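Local coordinates for G protein alpha subunit (Entamoeba histolytica, PDB 4FID) that binds guanine nucleotides, here GDP, as the alpha subunit of a heterotrimeric G protein and probably works as a GTPase switch that relays transmembrane signals, at residues 238-242 with 263-267; 190-196 with 213-217; 233-239 with 304-310. One frame throughout, in Å; residues are numbered along the deposited sequence.

Overall arrangement
All three contacts belong to the Ras-like part of the G-alpha subunit, clustered around strand 230-236 of its mixed sheet. Interaction 2 comes first along the chain and places helix 209-222 against strand 187-193. That strand neighbours strand 230-236, the first partner of interaction 3, which pairs with strand 301-307; the two centres lie about 11 Å apart. Interaction 1 starts from the same part of the chain as interaction 3, sharing Met-238 and Asp-239, with centres about 9 Å apart, and packs helix 238-247 on helix 263-275. Leu-194 touches Phe-241 and Met-238, joining interactions 1 and 2. Interactions 1 and 3 both reach GDP: sheet and helices together set the nucleotide-binding loops at the strand ends.

Interaction 1 (238-242 with 263-267). With GDP (guanosine-5'-diphosphate), chain C.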
loop_
_atom_site.group_PDB
_atom_site.type_symbol
_atom_site.label_atom_id
_atom_site.label_comp_id
_atom_site.label_asym_id
_atom_site.label_seq_id
_atom_site.Cartn_x
_atom_site.Cartn_y
_atom_site.Cartn_z
HETATM N N MSE A 238 -3.672 5.443 -5.952
HETATM C CA MSE A 238 -4.298 6.162 -7.053
HETATM C C MSE A 238 -3.354 6.233 -8.267
HETATM O O MSE A 238 -3.797 6.141 -9.425
HETATM C CB MSE A 238 -4.770 7.557 -6.604
HETATM C CG MSE A 238 -5.377 8.417 -7.721
HETATM SE SE MSE A 238 -7.203 7.971 -8.311
HETATM C CE MSE A 238 -7.530 9.509 -9.480
ATOM N N ASP A 239 -2.062 6.356 -8.012
ATOM C CA ASP A 239 -1.063 6.335 -9.091
ATOM C C ASP A 239 -1.111 5.032 -9.901
ATOM O O ASP A 239 -1.220 5.063 -11.143
ATOM C CB ASP A 239 0.369 6.607 -8.555
ATOM C CG ASP A 239 0.750 5.721 -7.333
ATOM O OD1 ASP A 239 -0.129 5.381 -6.497
ATOM O OD2 ASP A 239 1.956 5.386 -7.205
ATOM N N LEU A 240 -1.055 3.900 -9.187
ATOM C CA LEU A 240 -1.072 2.575 -9.796
ATOM C C LEU A 240 -2.368 2.359 -10.536
ATOM O O LEU A 240 -2.392 1.757 -11.609
ATOM C CB LEU A 240 -0.888 1.487 -8.742
ATOM C CG LEU A 240 0.506 1.490 -8.100
ATOM C CD1 LEU A 240 0.677 0.353 -7.081
ATOM C CD2 LEU A 240 1.584 1.424 -9.198
ATOM N N PHE A 241 -3.448 2.867 -9.960
ATOM C CA PHE A 241 -4.762 2.719 -10.558
ATOM C C PHE A 241 -4.904 3.466 -11.905
ATOM O O PHE A 241 -5.413 2.906 -12.863
ATOM C CB PHE A 241 -5.817 3.153 -9.540
ATOM C CG PHE A 241 -7.222 3.105 -10.053
ATOM C CD1 PHE A 241 -7.842 1.890 -10.295
ATOM C CD2 PHE A 241 -7.934 4.289 -10.269
ATOM C CE1 PHE A 241 -9.169 1.846 -10.765
ATOM C CE2 PHE A 241 -9.248 4.264 -10.743
ATOM C CZ PHE A 241 -9.868 3.035 -10.992
ATOM N N GLU A 242 -4.448 4.719 -11.967
ATOM C CA GLU A 242 -4.463 5.519 -13.203
ATOM C C GLU A 242 -3.871 4.706 -14.343
ATOM O O GLU A 242 -4.483 4.527 -15.390
ATOM C CB GLU A 242 -3.589 6.776 -13.038
ATOM C CG GLU A 242 -4.311 8.123 -13.069
ATOM C CD GLU A 242 -3.647 9.160 -14.007
ATOM O OE1 GLU A 242 -2.430 9.444 -13.861
ATOM O OE2 GLU A 242 -4.358 9.693 -14.894
ATOM N N ALA A 263 -9.616 8.286 -14.593
ATOM C CA ALA A 263 -9.272 7.684 -13.326
ATOM C C ALA A 263 -10.089 8.271 -12.181
ATOM O O ALA A 263 -10.280 7.620 -11.133
ATOM C CB ALA A 263 -7.780 7.831 -13.054
ATOM N N VAL A 264 -10.569 9.497 -12.369
ATOM C CA VAL A 264 -11.378 10.133 -11.343
ATOM C C VAL A 264 -12.759 9.495 -11.297
ATOM O O VAL A 264 -13.223 9.034 -10.242
ATOM C CB VAL A 264 -11.490 11.649 -11.542
ATOM C CG1 VAL A 264 -12.767 12.183 -10.900
ATOM C CG2 VAL A 264 -10.282 12.324 -10.931
HETATM N N MSE A 265 -13.403 9.456 -12.452
HETATM C CA MSE A 265 -14.716 8.856 -12.543
HETATM C C MSE A 265 -14.664 7.388 -12.115
HETATM O O MSE A 265 -15.602 6.903 -11.447
HETATM C CB MSE A 265 -15.264 8.979 -13.960
HETATM C CG MSE A 265 -15.696 10.389 -14.346
HETATM SE SE MSE A 265 -16.654 10.387 -16.054
HETATM C CE MSE A 265 -15.331 9.552 -17.202
ATOM N N GLY A 266 -13.573 6.698 -12.488
ATOM C CA GLY A 266 -13.405 5.293 -12.149
ATOM C C GLY A 266 -13.206 5.058 -10.652
ATOM O O GLY A 266 -13.664 4.062 -10.086
ATOM N N ALA A 267 -12.515 5.984 -9.999
ATOM C CA ALA A 267 -12.248 5.837 -8.583
ATOM C C ALA A 267 -13.533 6.070 -7.819
ATOM O O ALA A 267 -13.776 5.423 -6.795
ATOM C CB ALA A 267 -11.161 6.790 -8.137
HETATM P PB GDP C . -0.422 -3.792 4.513
HETATM O O1B GDP C . 0.682 -4.093 5.496
HETATM O O2B GDP C . -1.182 -5.064 4.219
HETATM O O3B GDP C . -1.338 -2.783 5.158
HETATM O O3A GDP C . 0.144 -3.204 3.103
HETATM P PA GDP C . 1.654 -2.638 2.875
HETATM O O1A GDP C . 1.825 -1.254 3.465
HETATM O O2A GDP C . 2.695 -3.585 3.445
HETATM O "O5'" GDP C . 1.811 -2.605 1.264
HETATM C "C5'" GDP C . 2.861 -3.342 0.629
HETATM C "C4'" GDP C . 3.377 -2.662 -0.648
HETATM O "O4'" GDP C . 2.435 -1.729 -1.197
HETATM C "C3'" GDP C . 4.685 -1.902 -0.422
HETATM O "O3'" GDP C . 5.691 -2.389 -1.334
HETATM C "C2'" GDP C . 4.342 -0.443 -0.686
HETATM O "O2'" GDP C . 5.457 0.270 -1.253
HETATM C "C1'" GDP C . 3.127 -0.547 -1.612
HETATM N N9 GDP C . 2.254 0.664 -1.577
HETATM C C8 GDP C . 1.451 1.087 -0.576
HETATM N N7 GDP C . 0.804 2.236 -0.916
HETATM C C5 GDP C . 1.191 2.565 -2.162
HETATM C C6 GDP C . 0.910 3.655 -3.133
HETATM O O6 GDP C . 0.119 4.576 -2.859
HETATM N N1 GDP C . 1.532 3.634 -4.317
HETATM C C2 GDP C . 2.386 2.648 -4.657
HETATM N N2 GDP C . 2.966 2.686 -5.877
HETATM N N3 GDP C . 2.694 1.617 -3.827
HETATM C C4 GDP C . 2.139 1.525 -2.593
HETATM O O HOH W 1 -7.651 9.799 -15.658
#
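Phe-241 lays its ring against the first turn of helix 263-275, where its edge meets Ala-263 O and Gly-266 C. Phe-241 CE2 comes within 3.5 Å of Ala-263 O and 4.1 Å of Ala-267 CB, while its CZ lies 3.9 Å from Gly-266 C. Small residues suit this surface, since Ala-263, Gly-266 and Ala-267 leave room for the ring. About one turn before Phe-241 on helix 238-247, the selenomethionine Met-238 adds a long, flexible arm, with SE 4.1 Å from Ala-267 CB and CE 4.0 Å from Ala-263 CB. At the more exposed border the aliphatic part of Glu-242 joins in, CG standing 3.5 Å from Ala-263 CB. Water 1 accepts a hydrogen bond from Ala-263 N at 2.7 Å, serving an amide of the helix's first turn, and gives a weak one to Glu-242 OE2 at 3.4 Å. The two helical segments cross at 111°, their axes 10.5 Å apart at closest approach. Tyr-197 and Leu-194 also pack against Phe-241. Asp-239 turns to the nucleotide instead: its OD2 accepts a hydrogen bond from GDP N2 at 3.2 Å, and its OD1 one from GDP N1 at 3.3 Å. This pairing of a carboxylate with the guanine edge is the hallmark of the NKxD motif of G proteins, here on a helix packed from behind by its neighbour.

Interaction 2 (190-196 with 213-217); sequences FVTSLAE and SIAVF
Residues 190-193 are extended, forming the end of strand 187-193, and the chain then turns through Leu-194 and Ala-195 to Glu-196. Residues 213-217 are regular helix, with Phe-217 N bonded to Ser-213 O at 3.0 Å. The helical segment runs nearly antiparallel to the strand, at 171°, with axes 9.8 Å apart at closest approach. In register, CA atoms lie 7.0 Å apart for Phe-190 with Phe-217 and for Thr-192 with Ser-213. Phe-190 and Thr-192, alternate residues of the strand, both point at the helix. The t rotamer of Phe-190 (chi2 77°) presents one ring face to Phe-217 CB in a CH-pi contact, CB standing 3.9 Å from the centroid. The rings meet obliquely, centroids 5.5 Å apart and planes at 47°. Phe-190 CE1 reaches Val-216 CG1 at 3.3 Å, and its CZ lies 3.4 Å from Ser-213 O. Packed along the parallel part of the mixed sheet, helix 209-222 is the connection of a beta-alpha-beta crossover of the Ras-like fold, from strand 187-193 to the adjacent parallel strand 230-236; Phe-274 of helix 263-275 packs beside it. The small Thr-192 puts OG1 3.7 Å from Ser-213 CB. Glu-196 (chi1 p, chi2 t) extends back to the helix, where its OE2 accepts a short 2.5 Å hydrogen bond from Ser-213 OG (m rotamer), a hydroxyl small enough to meet Arg-209 O and Ser-13 OG too.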
loop_
_atom_site.group_PDB
_atom_site.type_symbol
_atom_site.label_atom_id
_atom_site.label_comp_id
_atom_site.label_asym_id
_atom_site.label_seq_id
_atom_site.Cartn_x
_atom_site.Cartn_y
_atom_site.Cartn_z
ATOM N N PHE A 190 -10.205 3.511 7.096
ATOM C CA PHE A 190 -10.173 2.294 6.291
ATOM C C PHE A 190 -9.396 2.536 4.997
ATOM O O PHE A 190 -9.740 3.418 4.215
ATOM C CB PHE A 190 -11.593 1.789 5.977
ATOM C CG PHE A 190 -11.627 0.534 5.143
ATOM C CD1 PHE A 190 -11.355 -0.708 5.713
ATOM C CD2 PHE A 190 -11.933 0.590 3.788
ATOM C CE1 PHE A 190 -11.386 -1.878 4.952
ATOM C CE2 PHE A 190 -11.957 -0.576 3.009
ATOM C CZ PHE A 190 -11.691 -1.812 3.600
ATOM N N VAL A 191 -8.346 1.748 4.787
ATOM C CA VAL A 191 -7.533 1.858 3.597
ATOM C C VAL A 191 -7.850 0.732 2.639
ATOM O O VAL A 191 -7.985 -0.439 3.047
ATOM C CB VAL A 191 -6.035 1.769 3.925
ATOM C CG1 VAL A 191 -5.184 2.217 2.698
ATOM C CG2 VAL A 191 -5.711 2.586 5.151
ATOM N N THR A 192 -7.953 1.084 1.359
ATOM C CA THR A 192 -8.161 0.087 0.325
ATOM C C THR A 192 -7.376 0.440 -0.949
ATOM O O THR A 192 -7.136 1.607 -1.267
ATOM C CB THR A 192 -9.671 -0.137 0.025
ATOM O OG1 THR A 192 -9.845 -1.309 -0.795
ATOM C CG2 THR A 192 -10.279 1.089 -0.681
ATOM N N SER A 193 -6.953 -0.593 -1.656
ATOM C CA SER A 193 -6.175 -0.434 -2.857
ATOM C C SER A 193 -7.126 -0.303 -4.023
ATOM O O SER A 193 -7.977 -1.160 -4.234
ATOM C CB SER A 193 -5.298 -1.670 -3.050
ATOM O OG SER A 193 -4.444 -1.522 -4.169
ATOM N N LEU A 194 -6.979 0.768 -4.793
ATOM C CA LEU A 194 -7.807 0.932 -5.976
ATOM C C LEU A 194 -7.365 -0.038 -7.056
ATOM O O LEU A 194 -8.168 -0.467 -7.884
ATOM C CB LEU A 194 -7.740 2.367 -6.496
ATOM C CG LEU A 194 -8.643 3.378 -5.782
ATOM C CD1 LEU A 194 -8.295 4.793 -6.200
ATOM C CD2 LEU A 194 -10.085 3.053 -6.108
ATOM N N ALA A 195 -6.086 -0.395 -7.053
ATOM C CA ALA A 195 -5.570 -1.177 -8.168
ATOM C C ALA A 195 -5.940 -2.669 -8.105
ATOM O O ALA A 195 -5.550 -3.439 -8.978
ATOM C CB ALA A 195 -4.068 -0.979 -8.319
ATOM N N GLU A 196 -6.709 -3.063 -7.091
ATOM C CA GLU A 196 -7.085 -4.459 -6.908
ATOM C C GLU A 196 -8.436 -4.790 -7.533
ATOM O O GLU A 196 -8.938 -5.901 -7.354
ATOM C CB GLU A 196 -7.105 -4.833 -5.415
ATOM C CG GLU A 196 -8.314 -4.256 -4.653
ATOM C CD GLU A 196 -8.397 -4.668 -3.165
ATOM O OE1 GLU A 196 -7.387 -5.135 -2.577
ATOM O OE2 GLU A 196 -9.491 -4.501 -2.582
ATOM N N SER A 213 -12.660 -6.710 0.338
ATOM C CA SER A 213 -12.462 -5.416 0.997
ATOM C C SER A 213 -13.776 -4.782 1.390
ATOM O O SER A 213 -13.895 -4.217 2.479
ATOM C CB SER A 213 -11.712 -4.419 0.121
ATOM O OG SER A 213 -10.531 -4.992 -0.359
ATOM N N ILE A 214 -14.746 -4.850 0.484
ATOM C CA ILE A 214 -16.008 -4.155 0.677
ATOM C C ILE A 214 -16.691 -4.686 1.931
ATOM O O ILE A 214 -17.199 -3.918 2.746
ATOM C CB ILE A 214 -16.935 -4.287 -0.563
ATOM C CG1 ILE A 214 -16.446 -3.378 -1.702
ATOM C CG2 ILE A 214 -18.393 -3.968 -0.208
ATOM C CD1 ILE A 214 -17.227 -3.570 -2.999
ATOM N N ALA A 215 -16.676 -6.002 2.097
ATOM C CA ALA A 215 -17.335 -6.609 3.230
ATOM C C ALA A 215 -16.594 -6.247 4.536
ATOM O O ALA A 215 -17.223 -6.052 5.582
ATOM C CB ALA A 215 -17.429 -8.115 3.027
ATOM N N VAL A 216 -15.267 -6.136 4.475
ATOM C CA VAL A 216 -14.533 -5.649 5.631
ATOM C C VAL A 216 -15.042 -4.270 6.020
ATOM O O VAL A 216 -15.409 -4.025 7.159
ATOM C CB VAL A 216 -13.029 -5.544 5.364
ATOM C CG1 VAL A 216 -12.360 -4.621 6.416
ATOM C CG2 VAL A 216 -12.372 -6.947 5.308
ATOM N N PHE A 217 -15.064 -3.362 5.057
ATOM C CA PHE A 217 -15.572 -2.026 5.315
ATOM C C PHE A 217 -17.005 -2.012 5.882
ATOM O O PHE A 217 -17.270 -1.310 6.852
ATOM C CB PHE A 217 -15.467 -1.164 4.071
ATOM C CG PHE A 217 -16.166 0.148 4.197
ATOM C CD1 PHE A 217 -15.614 1.168 4.960
ATOM C CD2 PHE A 217 -17.377 0.365 3.553
ATOM C CE1 PHE A 217 -16.253 2.397 5.078
ATOM C CE2 PHE A 217 -18.029 1.574 3.663
ATOM C CZ PHE A 217 -17.463 2.600 4.421
#

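Interaction 3 (233-239 with 304-310). With GDP (guanosine-5'-diphosphate), chain C.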
loop_
_atom_site.group_PDB
_atom_site.type_symbol
_atom_site.label_atom_id
_atom_site.label_comp_id
_atom_site.label_asym_id
_atom_site.label_seq_id
_atom_site.Cartn_x
_atom_site.Cartn_y
_atom_site.Cartn_z
ATOM N N ILE A 233 -12.159 6.925 4.509
ATOM C CA ILE A 233 -11.660 5.899 3.613
ATOM C C ILE A 233 -10.537 6.471 2.794
ATOM O O ILE A 233 -10.713 7.505 2.156
ATOM C CB ILE A 233 -12.740 5.400 2.645
ATOM C CG1 ILE A 233 -13.841 4.688 3.400
ATOM C CG2 ILE A 233 -12.148 4.420 1.637
ATOM C CD1 ILE A 233 -14.862 4.101 2.474
ATOM N N PHE A 234 -9.388 5.805 2.796
ATOM C CA PHE A 234 -8.306 6.202 1.904
ATOM C C PHE A 234 -8.324 5.251 0.732
ATOM O O PHE A 234 -8.072 4.058 0.873
ATOM C CB PHE A 234 -6.924 6.159 2.580
ATOM C CG PHE A 234 -6.677 7.265 3.584
ATOM C CD1 PHE A 234 -7.626 8.252 3.819
ATOM C CD2 PHE A 234 -5.479 7.306 4.300
ATOM C CE1 PHE A 234 -7.394 9.264 4.758
ATOM C CE2 PHE A 234 -5.229 8.308 5.230
ATOM C CZ PHE A 234 -6.197 9.295 5.461
ATOM N N LEU A 235 -8.654 5.778 -0.427
ATOM C CA LEU A 235 -8.624 4.994 -1.639
ATOM C C LEU A 235 -7.196 5.079 -2.137
ATOM O O LEU A 235 -6.792 6.044 -2.793
ATOM C CB LEU A 235 -9.615 5.576 -2.645
ATOM C CG LEU A 235 -11.019 5.617 -2.020
ATOM C CD1 LEU A 235 -11.923 6.678 -2.678
ATOM C CD2 LEU A 235 -11.664 4.243 -2.072
ATOM N N ASN A 236 -6.422 4.064 -1.806
ATOM C CA ASN A 236 -4.982 4.149 -1.955
ATOM C C ASN A 236 -4.484 3.596 -3.278
ATOM O O ASN A 236 -5.196 2.835 -3.971
ATOM C CB ASN A 236 -4.308 3.420 -0.800
ATOM C CG ASN A 236 -2.853 3.763 -0.675
ATOM O OD1 ASN A 236 -2.465 4.926 -0.818
ATOM N ND2 ASN A 236 -2.028 2.751 -0.384
ATOM N N LYS A 237 -3.264 3.994 -3.626
ATOM C CA LYS A 237 -2.618 3.565 -4.867
ATOM C C LYS A 237 -3.279 4.177 -6.084
ATOM O O LYS A 237 -3.410 3.524 -7.113
ATOM C CB LYS A 237 -2.579 2.038 -4.977
ATOM C CG LYS A 237 -1.910 1.368 -3.748
ATOM C CD LYS A 237 -1.657 -0.117 -3.994
ATOM C CE LYS A 237 -0.826 -0.741 -2.887
ATOM N NZ LYS A 237 -0.635 -2.198 -3.100
HETATM N N MSE A 238 -3.672 5.443 -5.952
HETATM C CA MSE A 238 -4.298 6.162 -7.053
HETATM C C MSE A 238 -3.354 6.233 -8.267
HETATM O O MSE A 238 -3.797 6.141 -9.425
HETATM C CB MSE A 238 -4.770 7.557 -6.604
HETATM C CG MSE A 238 -5.377 8.417 -7.721
HETATM SE SE MSE A 238 -7.203 7.971 -8.311
HETATM C CE MSE A 238 -7.530 9.509 -9.480
ATOM N N ASP A 239 -2.062 6.356 -8.012
ATOM C CA ASP A 239 -1.063 6.335 -9.091
ATOM C C ASP A 239 -1.111 5.032 -9.901
ATOM O O ASP A 239 -1.220 5.063 -11.143
ATOM C CB ASP A 239 0.369 6.607 -8.555
ATOM C CG ASP A 239 0.750 5.721 -7.333
ATOM O OD1 ASP A 239 -0.129 5.381 -6.497
ATOM O OD2 ASP A 239 1.956 5.386 -7.205
ATOM N N THR A 304 -14.051 10.632 2.312
ATOM C CA THR A 304 -13.219 9.876 1.388
ATOM C C THR A 304 -12.134 10.746 0.802
ATOM O O THR A 304 -12.305 11.954 0.640
ATOM C CB THR A 304 -14.029 9.246 0.206
ATOM O OG1 THR A 304 -14.624 10.282 -0.578
ATOM C CG2 THR A 304 -15.119 8.311 0.692
ATOM N N ASN A 305 -11.008 10.118 0.477
ATOM C CA ASN A 305 -9.967 10.796 -0.276
ATOM C C ASN A 305 -9.086 9.787 -0.945
ATOM O O ASN A 305 -8.732 8.775 -0.353
ATOM C CB ASN A 305 -9.133 11.697 0.627
ATOM C CG ASN A 305 -8.725 13.004 -0.062
ATOM O OD1 ASN A 305 -7.775 13.039 -0.830
ATOM N ND2 ASN A 305 -9.438 14.080 0.237
ATOM N N PRO A 306 -8.731 10.043 -2.202
ATOM C CA PRO A 306 -7.766 9.119 -2.788
ATOM C C PRO A 306 -6.375 9.466 -2.268
ATOM O O PRO A 306 -6.111 10.610 -1.863
ATOM C CB PRO A 306 -7.890 9.382 -4.299
ATOM C CG PRO A 306 -8.825 10.606 -4.441
ATOM C CD PRO A 306 -9.002 11.194 -3.079
ATOM N N THR A 307 -5.500 8.472 -2.248
ATOM C CA THR A 307 -4.151 8.677 -1.765
ATOM C C THR A 307 -3.093 7.916 -2.570
ATOM O O THR A 307 -3.369 6.905 -3.272
ATOM C CB THR A 307 -4.023 8.277 -0.279
ATOM O OG1 THR A 307 -4.045 6.852 -0.157
ATOM C CG2 THR A 307 -5.156 8.866 0.543
ATOM N N ASN A 308 -1.877 8.438 -2.469
ATOM C CA ASN A 308 -0.695 7.765 -2.967
ATOM C C ASN A 308 0.309 7.673 -1.809
ATOM O O ASN A 308 1.112 8.578 -1.575
ATOM C CB ASN A 308 -0.143 8.469 -4.213
ATOM C CG ASN A 308 1.186 7.879 -4.687
ATOM O OD1 ASN A 308 1.639 6.834 -4.191
ATOM N ND2 ASN A 308 1.825 8.551 -5.655
ATOM N N ALA A 309 0.210 6.569 -1.072
ATOM C CA ALA A 309 0.988 6.326 0.145
ATOM C C ALA A 309 2.528 6.388 0.006
ATOM O O ALA A 309 3.236 6.580 0.991
ATOM C CB ALA A 309 0.563 4.993 0.771
ATOM N N THR A 310 3.051 6.203 -1.197
ATOM C CA THR A 310 4.493 6.273 -1.394
ATOM C C THR A 310 4.951 7.702 -1.675
ATOM O O THR A 310 6.115 7.928 -1.980
ATOM C CB THR A 310 4.952 5.376 -2.548
ATOM O OG1 THR A 310 4.297 5.789 -3.749
ATOM C CG2 THR A 310 4.604 3.935 -2.258
HETATM P PB GDP C . -0.422 -3.792 4.513
HETATM O O1B GDP C . 0.682 -4.093 5.496
HETATM O O2B GDP C . -1.182 -5.064 4.219
HETATM O O3B GDP C . -1.338 -2.783 5.158
HETATM O O3A GDP C . 0.144 -3.204 3.103
HETATM P PA GDP C . 1.654 -2.638 2.875
HETATM O O1A GDP C . 1.825 -1.254 3.465
HETATM O O2A GDP C . 2.695 -3.585 3.445
HETATM O "O5'" GDP C . 1.811 -2.605 1.264
HETATM C "C5'" GDP C . 2.861 -3.342 0.629
HETATM C "C4'" GDP C . 3.377 -2.662 -0.648
HETATM O "O4'" GDP C . 2.435 -1.729 -1.197
HETATM C "C3'" GDP C . 4.685 -1.902 -0.422
HETATM O "O3'" GDP C . 5.691 -2.389 -1.334
HETATM C "C2'" GDP C . 4.342 -0.443 -0.686
HETATM O "O2'" GDP C . 5.457 0.270 -1.253
HETATM C "C1'" GDP C . 3.127 -0.547 -1.612
HETATM N N9 GDP C . 2.254 0.664 -1.577
HETATM C C8 GDP C . 1.451 1.087 -0.576
HETATM N N7 GDP C . 0.804 2.236 -0.916
HETATM C C5 GDP C . 1.191 2.565 -2.162
HETATM C C6 GDP C . 0.910 3.655 -3.133
HETATM O O6 GDP C . 0.119 4.576 -2.859
HETATM N N1 GDP C . 1.532 3.634 -4.317
HETATM C C2 GDP C . 2.386 2.648 -4.657
HETATM N N2 GDP C . 2.966 2.686 -5.877
HETATM N N3 GDP C . 2.694 1.617 -3.827
HETATM C C4 GDP C . 2.139 1.525 -2.593
#
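The guanine-recognition site is assembled here from two neighbouring strand ends: the NKxD motif, Asn-236 to Asp-239, and Thr-307 to Thr-310 (Thr-Asn-Ala-Thr), in the place of the TCAT motif of G-alpha subunits. The strands run parallel, and hydrogen bonds join them from Asn-305 N to Ile-233 O (3.1 Å), Leu-235 N to Asn-305 O (3.0 Å) and Thr-307 N to Leu-235 O (2.8 Å). Since Asn-305 and Thr-307 make the amide bonds to strand 230-236, Pro-306 between them is tolerated; its CB packs 4.5 Å from Leu-235 CB. Met-238 N donates to Thr-307 O at 3.1 Å. Asn-236 uses both ends of its amide: OD1 accepts from Thr-307 OG1 (2.6 Å) and Ala-309 N (3.1 Å), while ND2 donates to GDP N7 (2.9 Å) and to Ser-16 O. Ala-309 N gives a weak bond to GDP O6 at 2.7 Å, and Asp-239 takes GDP N1 on OD1 (3.3 Å) and N2 on OD2 (3.2 Å); these contacts at N1, N2 and O6 read the base as guanine. Asn-308 OD1 holds the turn, accepting Thr-310 OG1 at 2.9 Å. Lys-237, at the N-cap of helix 238-247, sends its amine to Asp-117 in a salt bridge and to Glu-15 O. Strand 187-193 borders strand 230-236 on its other edge; Leu-235 and Thr-304 meet Gln-271 of helix 263-275, whereas Thr-307 faces Ile-315 of helix 312-332.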